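Local structure of flavoredoxin (2D5M) at residues R27-A32 / E90-S95; L96-V101 / P109-F114; F17-Y22 / F66-P71. The protein binds flavin mononucleotide and, as its name and family suggest, probably carries electrons through that flavin. One frame throughout, in Å; residues are numbered along the deposited sequence.

The three contacts lie within about 10 Å of one another, centre to centre, on one part of the flavin reductase-like domain. Contact 1 reaches the FMN directly, through Asn-29 and Lys-92 at the phosphate. Contact 3 is a buried strand pair of the same sheet: strands 14-22 and 28-41 are neighbours, and Met-31 O accepts from Val-19 N at 2.8 Å. Contact 2 is a small hairpin laid against both. Pro-109 O takes a bond from Thr-67 OG1 at 2.6 Å, and Pro-28 CB packs on Pro-100 CB at 3.6 Å. From the side chain of Pro-109 to the FMN is about 11 Å, from that of Thr-21 about 7 Å.

Contact 1: R27-A32 / E90-S95; sequences RPNIMA and EDKFAS. With FMN (flavin mononucleotide), chain E.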
# COMPACT_ATOMS: atom_id res chain seq x y z
N ARG A 27 5.46 28.24 0.63
CA ARG A 27 4.03 27.97 0.61
C ARG A 27 3.79 26.48 0.88
O ARG A 27 4.39 25.64 0.20
CB ARG A 27 3.43 28.35 -0.76
CG ARG A 27 3.67 29.79 -1.14
CD ARG A 27 3.31 30.16 -2.55
NE ARG A 27 1.98 29.74 -2.97
CZ ARG A 27 1.62 28.76 -3.82
NH1 ARG A 27 2.48 28.00 -4.45
NH2 ARG A 27 0.32 28.56 -4.06
N PRO A 28 2.96 26.13 1.84
CA PRO A 28 2.71 24.73 2.15
C PRO A 28 1.73 24.10 1.19
O PRO A 28 0.79 24.74 0.73
CB PRO A 28 2.14 24.79 3.57
CG PRO A 28 1.36 26.06 3.57
CD PRO A 28 2.19 27.04 2.78
N ASN A 29 1.93 22.81 0.91
CA ASN A 29 1.08 22.07 -0.01
C ASN A 29 0.85 20.64 0.48
O ASN A 29 1.63 20.13 1.28
CB ASN A 29 1.72 22.02 -1.38
CG ASN A 29 0.76 21.65 -2.51
OD1 ASN A 29 -0.45 21.89 -2.41
ND2 ASN A 29 1.31 21.11 -3.59
N ILE A 30 -0.23 20.06 -0.02
CA ILE A 30 -0.53 18.66 0.14
C ILE A 30 -1.12 18.17 -1.17
O ILE A 30 -1.89 18.89 -1.81
CB ILE A 30 -1.55 18.38 1.28
CG1 ILE A 30 -2.63 19.47 1.39
CG2 ILE A 30 -0.82 18.12 2.59
CD1 ILE A 30 -3.78 19.18 2.35
N MET A 31 -0.77 16.93 -1.53
CA MET A 31 -1.39 16.21 -2.65
C MET A 31 -1.73 14.82 -2.19
O MET A 31 -1.16 14.31 -1.23
CB MET A 31 -0.53 16.21 -3.91
CG MET A 31 0.84 15.60 -3.73
SD MET A 31 0.89 13.80 -3.79
CE MET A 31 0.72 13.47 -5.54
N ALA A 32 -2.68 14.16 -2.86
CA ALA A 32 -3.02 12.78 -2.56
C ALA A 32 -2.18 11.80 -3.38
O ALA A 32 -2.00 11.98 -4.61
CB ALA A 32 -4.48 12.54 -2.88
N GLU A 90 -2.41 27.90 -5.73
CA GLU A 90 -3.44 27.84 -4.70
C GLU A 90 -2.82 27.31 -3.41
O GLU A 90 -2.09 26.31 -3.47
CB GLU A 90 -4.55 26.90 -5.13
CG GLU A 90 -5.60 26.72 -4.04
CD GLU A 90 -6.77 25.85 -4.41
OE1 GLU A 90 -7.14 25.66 -5.58
OE2 GLU A 90 -7.42 25.40 -3.43
N ASP A 91 -3.16 27.93 -2.30
CA ASP A 91 -2.83 27.40 -0.97
C ASP A 91 -4.02 26.54 -0.54
O ASP A 91 -5.06 27.04 -0.12
CB ASP A 91 -2.57 28.56 0.00
CG ASP A 91 -2.19 28.07 1.39
OD1 ASP A 91 -2.57 26.94 1.77
OD2 ASP A 91 -1.52 28.85 2.12
N LYS A 92 -3.83 25.23 -0.64
CA LYS A 92 -4.88 24.29 -0.30
C LYS A 92 -5.18 24.25 1.17
O LYS A 92 -6.29 23.90 1.58
CB LYS A 92 -4.52 22.88 -0.78
CG LYS A 92 -4.33 22.71 -2.24
CD LYS A 92 -4.01 21.25 -2.60
CE LYS A 92 -3.21 21.20 -3.86
NZ LYS A 92 -2.75 19.85 -4.22
N PHE A 93 -4.18 24.56 2.03
CA PHE A 93 -4.46 24.63 3.46
C PHE A 93 -5.46 25.74 3.74
O PHE A 93 -6.40 25.58 4.54
CB PHE A 93 -3.18 24.84 4.27
CG PHE A 93 -2.32 23.60 4.38
CD1 PHE A 93 -2.49 22.75 5.47
CD2 PHE A 93 -1.36 23.29 3.43
CE1 PHE A 93 -1.71 21.63 5.62
CE2 PHE A 93 -0.58 22.14 3.59
CZ PHE A 93 -0.74 21.34 4.69
N ALA A 94 -5.29 26.90 3.08
CA ALA A 94 -6.23 27.97 3.21
C ALA A 94 -7.57 27.58 2.67
O ALA A 94 -8.61 27.83 3.27
CB ALA A 94 -5.74 29.25 2.47
N SER A 95 -7.62 26.96 1.50
CA SER A 95 -8.90 26.57 0.90
C SER A 95 -9.68 25.58 1.78
O SER A 95 -10.90 25.66 1.87
CB SER A 95 -8.68 25.89 -0.45
OG SER A 95 -8.06 26.82 -1.30
N1 FMN E . -0.77 11.63 -8.31
C2 FMN E . 0.50 11.10 -8.32
O2 FMN E . 1.40 11.63 -8.97
N3 FMN E . 0.73 9.92 -7.61
C4 FMN E . -0.22 9.21 -6.91
O4 FMN E . 0.08 8.16 -6.31
C4A FMN E . -1.54 9.74 -6.94
N5 FMN E . -2.54 9.06 -6.32
C5A FMN E . -3.75 9.71 -6.25
C6 FMN E . -4.81 9.04 -5.58
C7 FMN E . -6.06 9.61 -5.40
C7M FMN E . -7.19 8.87 -4.73
C8 FMN E . -6.25 10.95 -5.89
C8M FMN E . -7.58 11.64 -5.63
C9 FMN E . -5.25 11.58 -6.61
C9A FMN E . -4.01 11.00 -6.79
N10 FMN E . -2.96 11.59 -7.54
C10 FMN E . -1.72 11.00 -7.57
C1' FMN E . -3.19 12.89 -8.22
C2' FMN E . -2.59 14.07 -7.46
O2' FMN E . -2.94 14.06 -6.07
C3' FMN E . -3.11 15.36 -8.09
O3' FMN E . -2.52 15.46 -9.41
C4' FMN E . -2.82 16.62 -7.28
O4' FMN E . -3.68 17.65 -7.83
C5' FMN E . -1.40 17.07 -7.35
O5' FMN E . -1.29 18.30 -6.55
P FMN E . -0.01 19.27 -6.68
O1P FMN E . 0.08 19.73 -8.14
O2P FMN E . 1.24 18.54 -6.27
O3P FMN E . -0.42 20.38 -5.73
O HOH W 1 -1.23 24.24 -1.12
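Lys-92 sends its ammonium from the first turn of a helix to Ile-30 O of the strand and to the FMN phosphate. NZ makes short bonds to Ile-30 O at 2.7 Å and to FMN O3P at 2.8 Å, and a weak hydrogen bond to FMN O5'; Ala-82 O and Tyr-85 O crowd the same NZ, so five acceptors share three protons. The extended lysine chain passes CE 3.2 Å from Asn-29 OD1. The amide of Asn-29, with CG anti to the backbone N (chi1 -163°), gives its other end to the cofactor: ND2 points at FMN O3P in a nearly straight bond (2.8 Å, 175° at the hydrogen). One phosphate oxygen is thus gripped from strand and helix, in the FMN pocket of the flavin reductase-like domain. Further along the strand, FMN O2' donates to Ala-32 O at 2.7 Å. At the helix start a water accepts from Lys-92 N and lies 2.8 Å from both Pro-28 O and Asn-29 OD1, while Asp-91 is the N-cap, its OD1 accepting from Ala-94 N. Next in the helix, the Phe-93 ring turns its edge to Asn-29 N; CZ meets Ile-30 CG2 at 3.8 Å, and CE2 packs on Pro-28 CB.

Contact 2: L96-V101 / P109-F114; sequences LGLTPV and PYVGEF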
# COMPACT_ATOMS: atom_id res chain seq x y z
N LEU A 96 -8.96 24.65 2.39
CA LEU A 96 -9.57 23.55 3.16
C LEU A 96 -9.76 23.87 4.61
O LEU A 96 -10.37 23.08 5.33
CB LEU A 96 -8.72 22.29 2.96
CG LEU A 96 -8.77 21.70 1.55
CD1 LEU A 96 -7.73 20.60 1.39
CD2 LEU A 96 -10.14 21.21 1.20
N GLY A 97 -9.20 24.99 5.08
CA GLY A 97 -9.24 25.32 6.50
C GLY A 97 -8.45 24.35 7.36
O GLY A 97 -8.88 24.01 8.47
N LEU A 98 -7.32 23.87 6.88
CA LEU A 98 -6.44 22.97 7.59
C LEU A 98 -5.14 23.66 7.97
O LEU A 98 -4.82 24.74 7.42
CB LEU A 98 -6.14 21.74 6.68
CG LEU A 98 -7.34 20.90 6.33
CD1 LEU A 98 -6.94 19.79 5.36
CD2 LEU A 98 -7.96 20.26 7.53
N THR A 99 -4.41 23.06 8.87
CA THR A 99 -3.24 23.70 9.50
C THR A 99 -1.96 23.07 9.00
O THR A 99 -1.73 21.86 9.23
CB THR A 99 -3.31 23.53 11.01
OG1 THR A 99 -4.54 24.07 11.51
CG2 THR A 99 -2.19 24.27 11.72
N PRO A 100 -1.08 23.84 8.37
CA PRO A 100 0.22 23.31 7.92
C PRO A 100 1.22 23.42 9.06
O PRO A 100 1.72 24.52 9.37
CB PRO A 100 0.56 24.23 6.74
CG PRO A 100 -0.07 25.56 7.12
CD PRO A 100 -1.29 25.25 7.94
N VAL A 101 1.46 22.32 9.74
CA VAL A 101 2.32 22.30 10.89
C VAL A 101 3.74 22.00 10.44
O VAL A 101 3.97 20.96 9.79
CB VAL A 101 1.88 21.22 11.93
CG1 VAL A 101 2.82 21.19 13.07
CG2 VAL A 101 0.44 21.48 12.37
N PRO A 109 5.78 20.65 5.80
CA PRO A 109 4.64 20.71 6.71
C PRO A 109 3.85 19.39 6.71
O PRO A 109 3.84 18.71 5.67
CB PRO A 109 3.77 21.79 6.12
CG PRO A 109 3.96 21.59 4.62
CD PRO A 109 5.40 21.12 4.48
N TYR A 110 3.15 19.11 7.80
CA TYR A 110 2.14 18.05 7.82
C TYR A 110 0.80 18.67 8.19
O TYR A 110 0.69 19.84 8.55
CB TYR A 110 2.51 16.91 8.72
CG TYR A 110 2.66 17.20 10.19
CD1 TYR A 110 1.61 17.14 11.05
CD2 TYR A 110 3.89 17.55 10.74
CE1 TYR A 110 1.74 17.40 12.42
CE2 TYR A 110 4.03 17.78 12.09
CZ TYR A 110 2.96 17.72 12.91
OH TYR A 110 3.11 17.94 14.28
N VAL A 111 -0.26 17.86 8.10
CA VAL A 111 -1.61 18.34 8.34
C VAL A 111 -1.96 18.18 9.82
O VAL A 111 -2.11 17.04 10.29
CB VAL A 111 -2.66 17.64 7.47
CG1 VAL A 111 -4.01 18.29 7.71
CG2 VAL A 111 -2.28 17.69 6.00
N GLY A 112 -2.09 19.25 10.53
CA GLY A 112 -2.24 19.15 11.99
C GLY A 112 -3.50 18.45 12.42
O GLY A 112 -3.52 17.79 13.46
N GLU A 113 -4.57 18.57 11.65
CA GLU A 113 -5.84 18.01 12.03
C GLU A 113 -5.89 16.50 11.89
O GLU A 113 -6.81 15.88 12.43
CB GLU A 113 -6.97 18.61 11.15
CG GLU A 113 -7.29 20.06 11.41
CD GLU A 113 -6.31 21.06 10.96
OE1 GLU A 113 -5.43 20.77 10.12
OE2 GLU A 113 -6.44 22.23 11.41
N PHE A 114 -4.97 15.92 11.10
CA PHE A 114 -5.03 14.48 10.85
C PHE A 114 -4.44 13.72 12.04
O PHE A 114 -3.62 14.24 12.77
CB PHE A 114 -4.31 14.12 9.57
CG PHE A 114 -4.99 14.58 8.29
CD1 PHE A 114 -6.12 15.40 8.24
CD2 PHE A 114 -4.47 14.14 7.08
CE1 PHE A 114 -6.66 15.82 7.04
CE2 PHE A 114 -5.01 14.55 5.89
CZ PHE A 114 -6.08 15.40 5.85
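Val-101 and Tyr-110 form the hydrogen-bonded pair of a short antiparallel beta hairpin, strands 100-102 and 109-111, and this is its tightly packed end. Each backbone N donates to the other's O. Tyr-110 CG lies between the backbone N and the carbonyl carbon (chi1 62°). Val-101 CB sits over one face of the ring, 3.9 Å from the centroid in a CH-pi contact, and Val-101 CG1 touches Tyr-110 CZ at 3.5 Å. On the same valine CG2 rests against Gly-112 CA. Pro-100 and Val-111, the neighbouring non-hydrogen-bonded pair, face the other way, toward Phe-93. Leu-98 CD1 meets Val-111 CG1 there at 4.0 Å, and the Phe-114 ring meets that of Tyr-75. At the turn from Val-111 to Phe-114, Lys-2 of the second subunit donates to Phe-114 O.

In contrast to this apolar packing, the more exposed side is held by polar bonds. Gly-112 N donates to Thr-99 O at 2.9 Å, joining the hairpin to the turn. Beside it, a bend at chi2 (72°) turns Glu-113 CD back toward Thr-99. Both carboxylate oxygens are met on their syn sides: OE1 by Thr-99 N at 2.8 Å, OE2 by Thr-99 OG1 at 2.6 Å.

Contact 3: F17-Y22 / F66-P71; sequences FLVGTY and FTISIP
Leu-18 O is held by two donors, Ser-69 N at 2.9 Å and a water at 2.8 Å. The same water donates to Thr-67 OG1 and lies 2.7 Å from Ser-69 OG, so it joins a strand carbonyl to two hydroxyls standing on one face of the neighbouring strand. Those hydroxyls also reach beyond the pair: Thr-67 OG1 donates to Pro-109 O and Ser-69 OG accepts from Val-111 N, tying strand 109-111 to this face. Thr-67 OG1 lies between the backbone N and the carbonyl carbon (chi1 66°), a setting that brings it 3.5 Å from Gly-20 CA. Gly-20, with no side chain, lets the threonine sit so close.

Between the backbones, Leu-18 pairs with Ser-69 and Gly-20 with Thr-67, each by two bonds. The bond from Gly-20 N to Thr-67 O comes from above the carbonyl plane, 39° out of it. Val-19 and Ile-68 form the non-hydrogen-bonded pair between them, their side chains on the face opposite the hydroxyls.

On that apolar face Ile-68 CG2 lies over one face of the Phe-17 ring, 3.5 Å from CG, a CH-pi contact. Ile-70 runs beside Phe-17, pointing the same way, and Tyr-12 of the second subunit packs on both. Val-19 CG1 touches Phe-66 CD1 at 3.9 Å. At the end of the pair, on the hydroxyl side, Leu-18 CD1 packs on Pro-71 CD at 3.6 Å. Strand 14-22 is thus fixed between strands 28-41 and 65-70, in the antiparallel sheet of the split beta-barrel known for the FMN-binding clan.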
# COMPACT_ATOMS: atom_id res chain seq x y z
N PHE A 17 -2.41 8.67 1.08
CA PHE A 17 -1.44 9.51 1.74
C PHE A 17 -1.55 10.95 1.26
O PHE A 17 -1.55 11.19 0.07
CB PHE A 17 -0.04 9.00 1.42
CG PHE A 17 0.30 7.63 2.02
CD1 PHE A 17 1.35 6.90 1.45
CD2 PHE A 17 -0.36 7.06 3.11
CE1 PHE A 17 1.79 5.70 1.94
CE2 PHE A 17 0.11 5.82 3.61
CZ PHE A 17 1.18 5.15 3.05
N LEU A 18 -1.54 11.92 2.18
CA LEU A 18 -1.39 13.29 1.77
C LEU A 18 0.08 13.70 1.93
O LEU A 18 0.62 13.77 3.05
CB LEU A 18 -2.28 14.27 2.50
CG LEU A 18 -3.76 14.18 2.05
CD1 LEU A 18 -4.37 12.88 2.56
CD2 LEU A 18 -4.49 15.44 2.46
N VAL A 19 0.75 13.92 0.80
CA VAL A 19 2.17 14.24 0.75
C VAL A 19 2.32 15.72 0.89
O VAL A 19 1.79 16.50 0.07
CB VAL A 19 2.77 13.75 -0.57
CG1 VAL A 19 4.24 14.13 -0.63
CG2 VAL A 19 2.64 12.23 -0.73
N GLY A 20 3.00 16.15 1.96
CA GLY A 20 3.13 17.57 2.33
C GLY A 20 4.50 18.09 2.01
O GLY A 20 5.52 17.43 2.26
N THR A 21 4.58 19.30 1.47
CA THR A 21 5.81 19.95 1.07
C THR A 21 5.72 21.48 1.23
O THR A 21 4.63 22.03 1.39
CB THR A 21 6.13 19.68 -0.41
OG1 THR A 21 5.05 20.13 -1.23
CG2 THR A 21 6.47 18.21 -0.69
N TYR A 22 6.87 22.12 1.20
CA TYR A 22 6.97 23.57 1.00
C TYR A 22 7.55 23.87 -0.38
O TYR A 22 8.53 23.24 -0.79
CB TYR A 22 7.91 24.20 2.04
CG TYR A 22 7.41 24.23 3.44
CD1 TYR A 22 6.26 24.87 3.81
CD2 TYR A 22 8.15 23.57 4.47
CE1 TYR A 22 5.80 24.88 5.13
CE2 TYR A 22 7.70 23.59 5.77
CZ TYR A 22 6.54 24.26 6.11
OH TYR A 22 6.12 24.24 7.41
N PHE A 66 9.64 15.67 2.70
CA PHE A 66 8.21 15.68 2.56
C PHE A 66 7.62 14.98 3.79
O PHE A 66 8.32 14.28 4.51
CB PHE A 66 7.73 15.00 1.28
CG PHE A 66 8.13 13.55 1.07
CD1 PHE A 66 7.21 12.53 1.39
CD2 PHE A 66 9.33 13.19 0.52
CE1 PHE A 66 7.54 11.20 1.13
CE2 PHE A 66 9.67 11.85 0.32
CZ PHE A 66 8.77 10.84 0.62
N THR A 67 6.34 15.20 4.01
CA THR A 67 5.62 14.48 5.02
C THR A 67 4.52 13.63 4.36
O THR A 67 4.17 13.87 3.22
CB THR A 67 4.94 15.41 6.05
OG1 THR A 67 3.94 16.13 5.36
CG2 THR A 67 5.95 16.32 6.70
N ILE A 68 4.01 12.66 5.12
CA ILE A 68 2.80 11.94 4.80
C ILE A 68 1.86 12.12 5.98
O ILE A 68 2.17 11.73 7.09
CB ILE A 68 3.09 10.47 4.48
CG1 ILE A 68 3.79 10.37 3.12
CG2 ILE A 68 1.79 9.63 4.54
CD1 ILE A 68 4.38 9.02 2.81
N SER A 69 0.70 12.67 5.69
CA SER A 69 -0.36 12.79 6.69
C SER A 69 -1.48 11.84 6.29
O SER A 69 -1.87 11.76 5.13
CB SER A 69 -0.87 14.23 6.77
OG SER A 69 0.13 15.15 7.10
N ILE A 70 -2.00 11.10 7.28
CA ILE A 70 -3.00 10.06 7.02
C ILE A 70 -4.36 10.59 7.48
O ILE A 70 -4.54 10.85 8.65
CB ILE A 70 -2.59 8.77 7.72
CG1 ILE A 70 -1.26 8.28 7.13
CG2 ILE A 70 -3.66 7.72 7.61
CD1 ILE A 70 -0.69 6.99 7.47
N PRO A 71 -5.29 10.78 6.53
CA PRO A 71 -6.60 11.36 6.92
C PRO A 71 -7.42 10.28 7.65
O PRO A 71 -7.38 9.09 7.31
CB PRO A 71 -7.26 11.69 5.61
CG PRO A 71 -6.65 10.72 4.65
CD PRO A 71 -5.20 10.51 5.10
O HOH W 2 1.32 15.83 4.80